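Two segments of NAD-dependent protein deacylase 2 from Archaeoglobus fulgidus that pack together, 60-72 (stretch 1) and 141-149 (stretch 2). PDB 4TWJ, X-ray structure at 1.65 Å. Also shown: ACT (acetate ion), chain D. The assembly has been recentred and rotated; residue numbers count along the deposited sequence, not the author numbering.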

# COMPACT_ATOMS: atom_id res chain seq x y z
N PRO A 60 -18.29 13.95 8.20
CA PRO A 60 -18.06 12.80 7.33
C PRO A 60 -18.23 13.13 5.84
O PRO A 60 -17.62 12.48 4.99
CB PRO A 60 -19.12 11.79 7.81
CG PRO A 60 -20.19 12.63 8.42
CD PRO A 60 -19.46 13.76 9.07
N ARG A 61 -19.05 14.13 5.53
CA ARG A 61 -19.23 14.56 4.15
C ARG A 61 -17.93 15.08 3.53
O ARG A 61 -17.64 14.82 2.37
CB ARG A 61 -20.34 15.62 4.06
CG ARG A 61 -20.76 15.98 2.65
CD ARG A 61 -22.04 16.82 2.68
NE ARG A 61 -22.55 17.15 1.35
CZ ARG A 61 -22.06 18.09 0.55
NH1 ARG A 61 -21.00 18.81 0.92
NH2 ARG A 61 -22.62 18.31 -0.63
N ALA A 62 -17.13 15.80 4.32
CA ALA A 62 -15.83 16.28 3.85
C ALA A 62 -14.91 15.12 3.43
O ALA A 62 -14.24 15.19 2.40
CB ALA A 62 -15.15 17.14 4.91
N PHE A 63 -14.88 14.06 4.23
CA PHE A 63 -14.12 12.87 3.86
C PHE A 63 -14.57 12.32 2.51
O PHE A 63 -13.75 11.99 1.66
CB PHE A 63 -14.25 11.78 4.93
CG PHE A 63 -13.75 10.44 4.48
CD1 PHE A 63 -12.40 10.13 4.53
CD2 PHE A 63 -14.63 9.49 3.98
CE1 PHE A 63 -11.94 8.91 4.10
CE2 PHE A 63 -14.17 8.26 3.54
CZ PHE A 63 -12.82 7.97 3.60
N TRP A 64 -15.88 12.22 2.32
CA TRP A 64 -16.40 11.65 1.09
C TRP A 64 -16.18 12.56 -0.13
O TRP A 64 -15.86 12.07 -1.21
CB TRP A 64 -17.88 11.28 1.25
CG TRP A 64 -18.05 10.01 2.03
CD1 TRP A 64 -18.66 9.85 3.25
CD2 TRP A 64 -17.56 8.71 1.66
NE1 TRP A 64 -18.60 8.53 3.64
CE2 TRP A 64 -17.93 7.81 2.68
CE3 TRP A 64 -16.87 8.23 0.55
CZ2 TRP A 64 -17.62 6.46 2.62
CZ3 TRP A 64 -16.56 6.89 0.49
CH2 TRP A 64 -16.94 6.01 1.52
N GLU A 65 -16.33 13.87 0.04
CA GLU A 65 -16.06 14.81 -1.04
C GLU A 65 -14.57 14.80 -1.41
O GLU A 65 -14.22 14.88 -2.58
CB GLU A 65 -16.51 16.23 -0.66
CG GLU A 65 -18.02 16.38 -0.47
CD GLU A 65 -18.81 16.31 -1.76
OE1 GLU A 65 -20.04 16.10 -1.69
OE2 GLU A 65 -18.22 16.48 -2.85
N PHE A 66 -13.71 14.69 -0.40
CA PHE A 66 -12.27 14.55 -0.63
C PHE A 66 -11.97 13.27 -1.42
O PHE A 66 -11.18 13.29 -2.36
CB PHE A 66 -11.51 14.57 0.69
CG PHE A 66 -10.05 14.26 0.56
CD1 PHE A 66 -9.19 15.17 -0.06
CD2 PHE A 66 -9.53 13.07 1.04
CE1 PHE A 66 -7.84 14.89 -0.18
CE2 PHE A 66 -8.17 12.79 0.92
CZ PHE A 66 -7.33 13.70 0.31
N SER A 67 -12.62 12.18 -1.04
CA SER A 67 -12.43 10.89 -1.71
C SER A 67 -12.87 10.94 -3.17
O SER A 67 -12.26 10.29 -4.03
CB SER A 67 -13.17 9.78 -0.97
OG SER A 67 -12.66 9.60 0.34
N MET A 68 -13.93 11.69 -3.45
CA MET A 68 -14.41 11.87 -4.82
C MET A 68 -13.40 12.61 -5.68
O MET A 68 -13.23 12.29 -6.86
CB MET A 68 -15.74 12.63 -4.84
CG MET A 68 -16.91 11.82 -4.32
SD MET A 68 -18.35 12.85 -4.00
CE MET A 68 -19.50 11.59 -3.45
N GLU A 69 -12.74 13.60 -5.09
CA GLU A 69 -11.68 14.34 -5.78
C GLU A 69 -10.45 13.45 -5.99
O GLU A 69 -9.85 13.47 -7.07
CB GLU A 69 -11.28 15.59 -4.99
CG GLU A 69 -12.36 16.65 -4.93
CD GLU A 69 -11.99 17.85 -4.07
OE1 GLU A 69 -12.53 18.94 -4.32
OE2 GLU A 69 -11.16 17.70 -3.15
N MET A 70 -10.09 12.68 -4.97
CA MET A 70 -8.90 11.82 -5.02
C MET A 70 -9.03 10.68 -6.03
O MET A 70 -8.03 10.30 -6.65
CB MET A 70 -8.59 11.24 -3.64
CG MET A 70 -8.07 12.24 -2.62
SD MET A 70 -6.52 13.02 -3.11
CE MET A 70 -7.10 14.58 -3.77
N LYS A 71 -10.24 10.14 -6.20
CA LYS A 71 -10.45 9.02 -7.13
C LYS A 71 -9.98 9.36 -8.54
O LYS A 71 -9.45 8.50 -9.25
CB LYS A 71 -11.93 8.59 -7.14
CG LYS A 71 -12.80 9.33 -8.15
CD LYS A 71 -14.28 9.05 -7.97
CE LYS A 71 -15.12 9.77 -9.00
NZ LYS A 71 -14.81 9.35 -10.40
N ASP A 72 -10.18 10.62 -8.94
CA ASP A 72 -9.78 11.10 -10.27
C ASP A 72 -8.25 11.13 -10.44
O ASP A 72 -7.75 11.03 -11.56
CB ASP A 72 -10.34 12.50 -10.52
CG ASP A 72 -11.87 12.53 -10.57
OD1 ASP A 72 -12.51 11.48 -10.39
OD2 ASP A 72 -12.42 13.63 -10.78
N ASP A 141 -23.60 5.76 -7.10
CA ASP A 141 -23.94 7.06 -6.51
C ASP A 141 -22.69 7.89 -6.29
O ASP A 141 -22.64 9.07 -6.63
CB ASP A 141 -24.67 6.88 -5.17
CG ASP A 141 -26.13 6.46 -5.34
OD1 ASP A 141 -26.63 6.40 -6.48
OD2 ASP A 141 -26.77 6.20 -4.30
N PHE A 142 -21.67 7.25 -5.73
CA PHE A 142 -20.39 7.90 -5.44
C PHE A 142 -19.79 8.55 -6.68
O PHE A 142 -19.34 9.69 -6.63
CB PHE A 142 -19.43 6.88 -4.84
CG PHE A 142 -18.05 7.41 -4.58
CD1 PHE A 142 -17.77 8.14 -3.44
CD2 PHE A 142 -17.01 7.16 -5.48
CE1 PHE A 142 -16.49 8.61 -3.19
CE2 PHE A 142 -15.74 7.63 -5.24
CZ PHE A 142 -15.48 8.36 -4.09
N ASN A 143 -19.81 7.83 -7.80
CA ASN A 143 -19.27 8.36 -9.06
C ASN A 143 -20.07 9.55 -9.61
O ASN A 143 -19.53 10.34 -10.40
CB ASN A 143 -19.16 7.25 -10.12
CG ASN A 143 -18.05 6.25 -9.81
OD1 ASN A 143 -17.14 6.53 -9.03
ND2 ASN A 143 -18.12 5.08 -10.43
N LYS A 144 -21.33 9.68 -9.19
CA LYS A 144 -22.19 10.83 -9.51
C LYS A 144 -22.11 11.95 -8.47
O LYS A 144 -22.83 12.95 -8.57
CB LYS A 144 -23.66 10.40 -9.57
CG LYS A 144 -23.97 9.24 -10.49
CD LYS A 144 -23.78 9.60 -11.95
CE LYS A 144 -24.81 8.89 -12.80
NZ LYS A 144 -24.88 7.42 -12.52
N GLY A 145 -21.27 11.78 -7.45
CA GLY A 145 -21.11 12.79 -6.42
C GLY A 145 -22.14 12.74 -5.31
O GLY A 145 -22.29 13.69 -4.55
N GLU A 146 -22.86 11.62 -5.22
CA GLU A 146 -23.79 11.41 -4.12
C GLU A 146 -23.06 10.65 -3.02
O GLU A 146 -22.63 9.52 -3.23
CB GLU A 146 -25.03 10.67 -4.61
CG GLU A 146 -25.95 11.57 -5.42
CD GLU A 146 -26.86 10.81 -6.37
OE1 GLU A 146 -27.88 11.41 -6.79
OE2 GLU A 146 -26.57 9.64 -6.70
N ILE A 147 -22.90 11.27 -1.86
CA ILE A 147 -22.10 10.66 -0.80
C ILE A 147 -22.82 9.45 -0.21
O ILE A 147 -24.05 9.42 -0.17
CB ILE A 147 -21.72 11.64 0.34
CG1 ILE A 147 -22.96 12.12 1.10
CG2 ILE A 147 -20.92 12.82 -0.21
CD1 ILE A 147 -22.65 12.65 2.48
N PRO A 148 -22.05 8.45 0.23
CA PRO A 148 -22.66 7.33 0.94
C PRO A 148 -23.50 7.80 2.13
O PRO A 148 -23.05 8.63 2.92
CB PRO A 148 -21.46 6.50 1.39
CG PRO A 148 -20.44 6.77 0.34
CD PRO A 148 -20.62 8.22 -0.00
N ARG A 149 -24.72 7.29 2.20
CA ARG A 149 -25.63 7.53 3.32
C ARG A 149 -26.14 6.16 3.74
O ARG A 149 -26.31 5.28 2.90
CB ARG A 149 -26.81 8.40 2.89
CG ARG A 149 -26.46 9.83 2.51
CD ARG A 149 -26.28 10.74 3.71
NE ARG A 149 -27.49 10.86 4.53
CZ ARG A 149 -28.51 11.69 4.29
NH1 ARG A 149 -28.51 12.52 3.24
NH2 ARG A 149 -29.55 11.70 5.12
C ACT D . -22.15 16.44 7.59
O ACT D . -20.97 16.08 7.40
OXT ACT D . -22.62 17.47 7.04
CH3 ACT D . -23.03 15.63 8.49
O HOH W 1 -21.13 8.76 4.99

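This is an apolar contact in which one side of a helix receives a helix end and the loop that follows it, held by packing of rings and aliphatic side chains, with no direct hydrogen bond or salt bridge from one stretch to the other. The two sides together bury 538 Å².

Stretch 1 is helical and presents residues spaced three and four apart: Trp 64, Ser 67, Met 68 and Lys 71, with Arg 61 a turn earlier. Stretch 2 finishes a helix and then runs past this surface as a loop, so that Trp 64 lies nearest Ile 147 (CA to CA, 6.1 Å) and Met 68 lies nearest Gly 145 (CA to CA, 6.9 Å).

The helix end supplies the knob. Phe 142, with chi1 in the t well, seats its ring among Trp 64, Ser 67, Met 68 and Lys 71. Met 68 CG and Lys 71 CD each come within 3.4 Å of the ring, at Phe 142 CE1 and CE2 respectively; the lysine thus contributes its aliphatic stem while its NZ forms a salt bridge with Asp 72 OD1 at 3.1 Å. Ser 67 sits beside the ring, its CB 4.1 Å from Phe 142 CZ, while its hydroxyl is satisfied within its own helix, OG donating to Phe 63 O at 2.9 Å.

Gly 145 makes the turn possible. Its positive phi (84°) belongs to a Schellman motif, closed by Glu 146 N to Asp 141 O at 2.9 Å and Gly 145 N to Phe 142 O at 3.0 Å. At these backbone angles a CB would be jammed against the preceding carbonyl oxygen, which by itself calls for glycine. The extended end of Met 68 lies against the exposed backbone here, its CE 3.4 Å from Gly 145 C, and also reaches Ile 147 CG2 at 3.7 Å.

Beyond the turn, Ile 147 and Pro 148 both point toward the helix. Ile 147 CG2 packs on Trp 64 CB at 3.7 Å, while its CD1 meets Arg 61 CG at 3.8 Å. Pro 148 covers one face of the indole: its CG stands 3.5 Å from the centroid of the Trp 64 six-membered ring, only 7° off the normal, a CH-pi contact that sets a ring methylene over the pi cloud. The buried indole nitrogen still finds a polar partner in a water that bridges the stretches, accepting a weak bond from Trp 64 NE1 at 2.9 Å and donating to Pro 148 O at 2.8 Å.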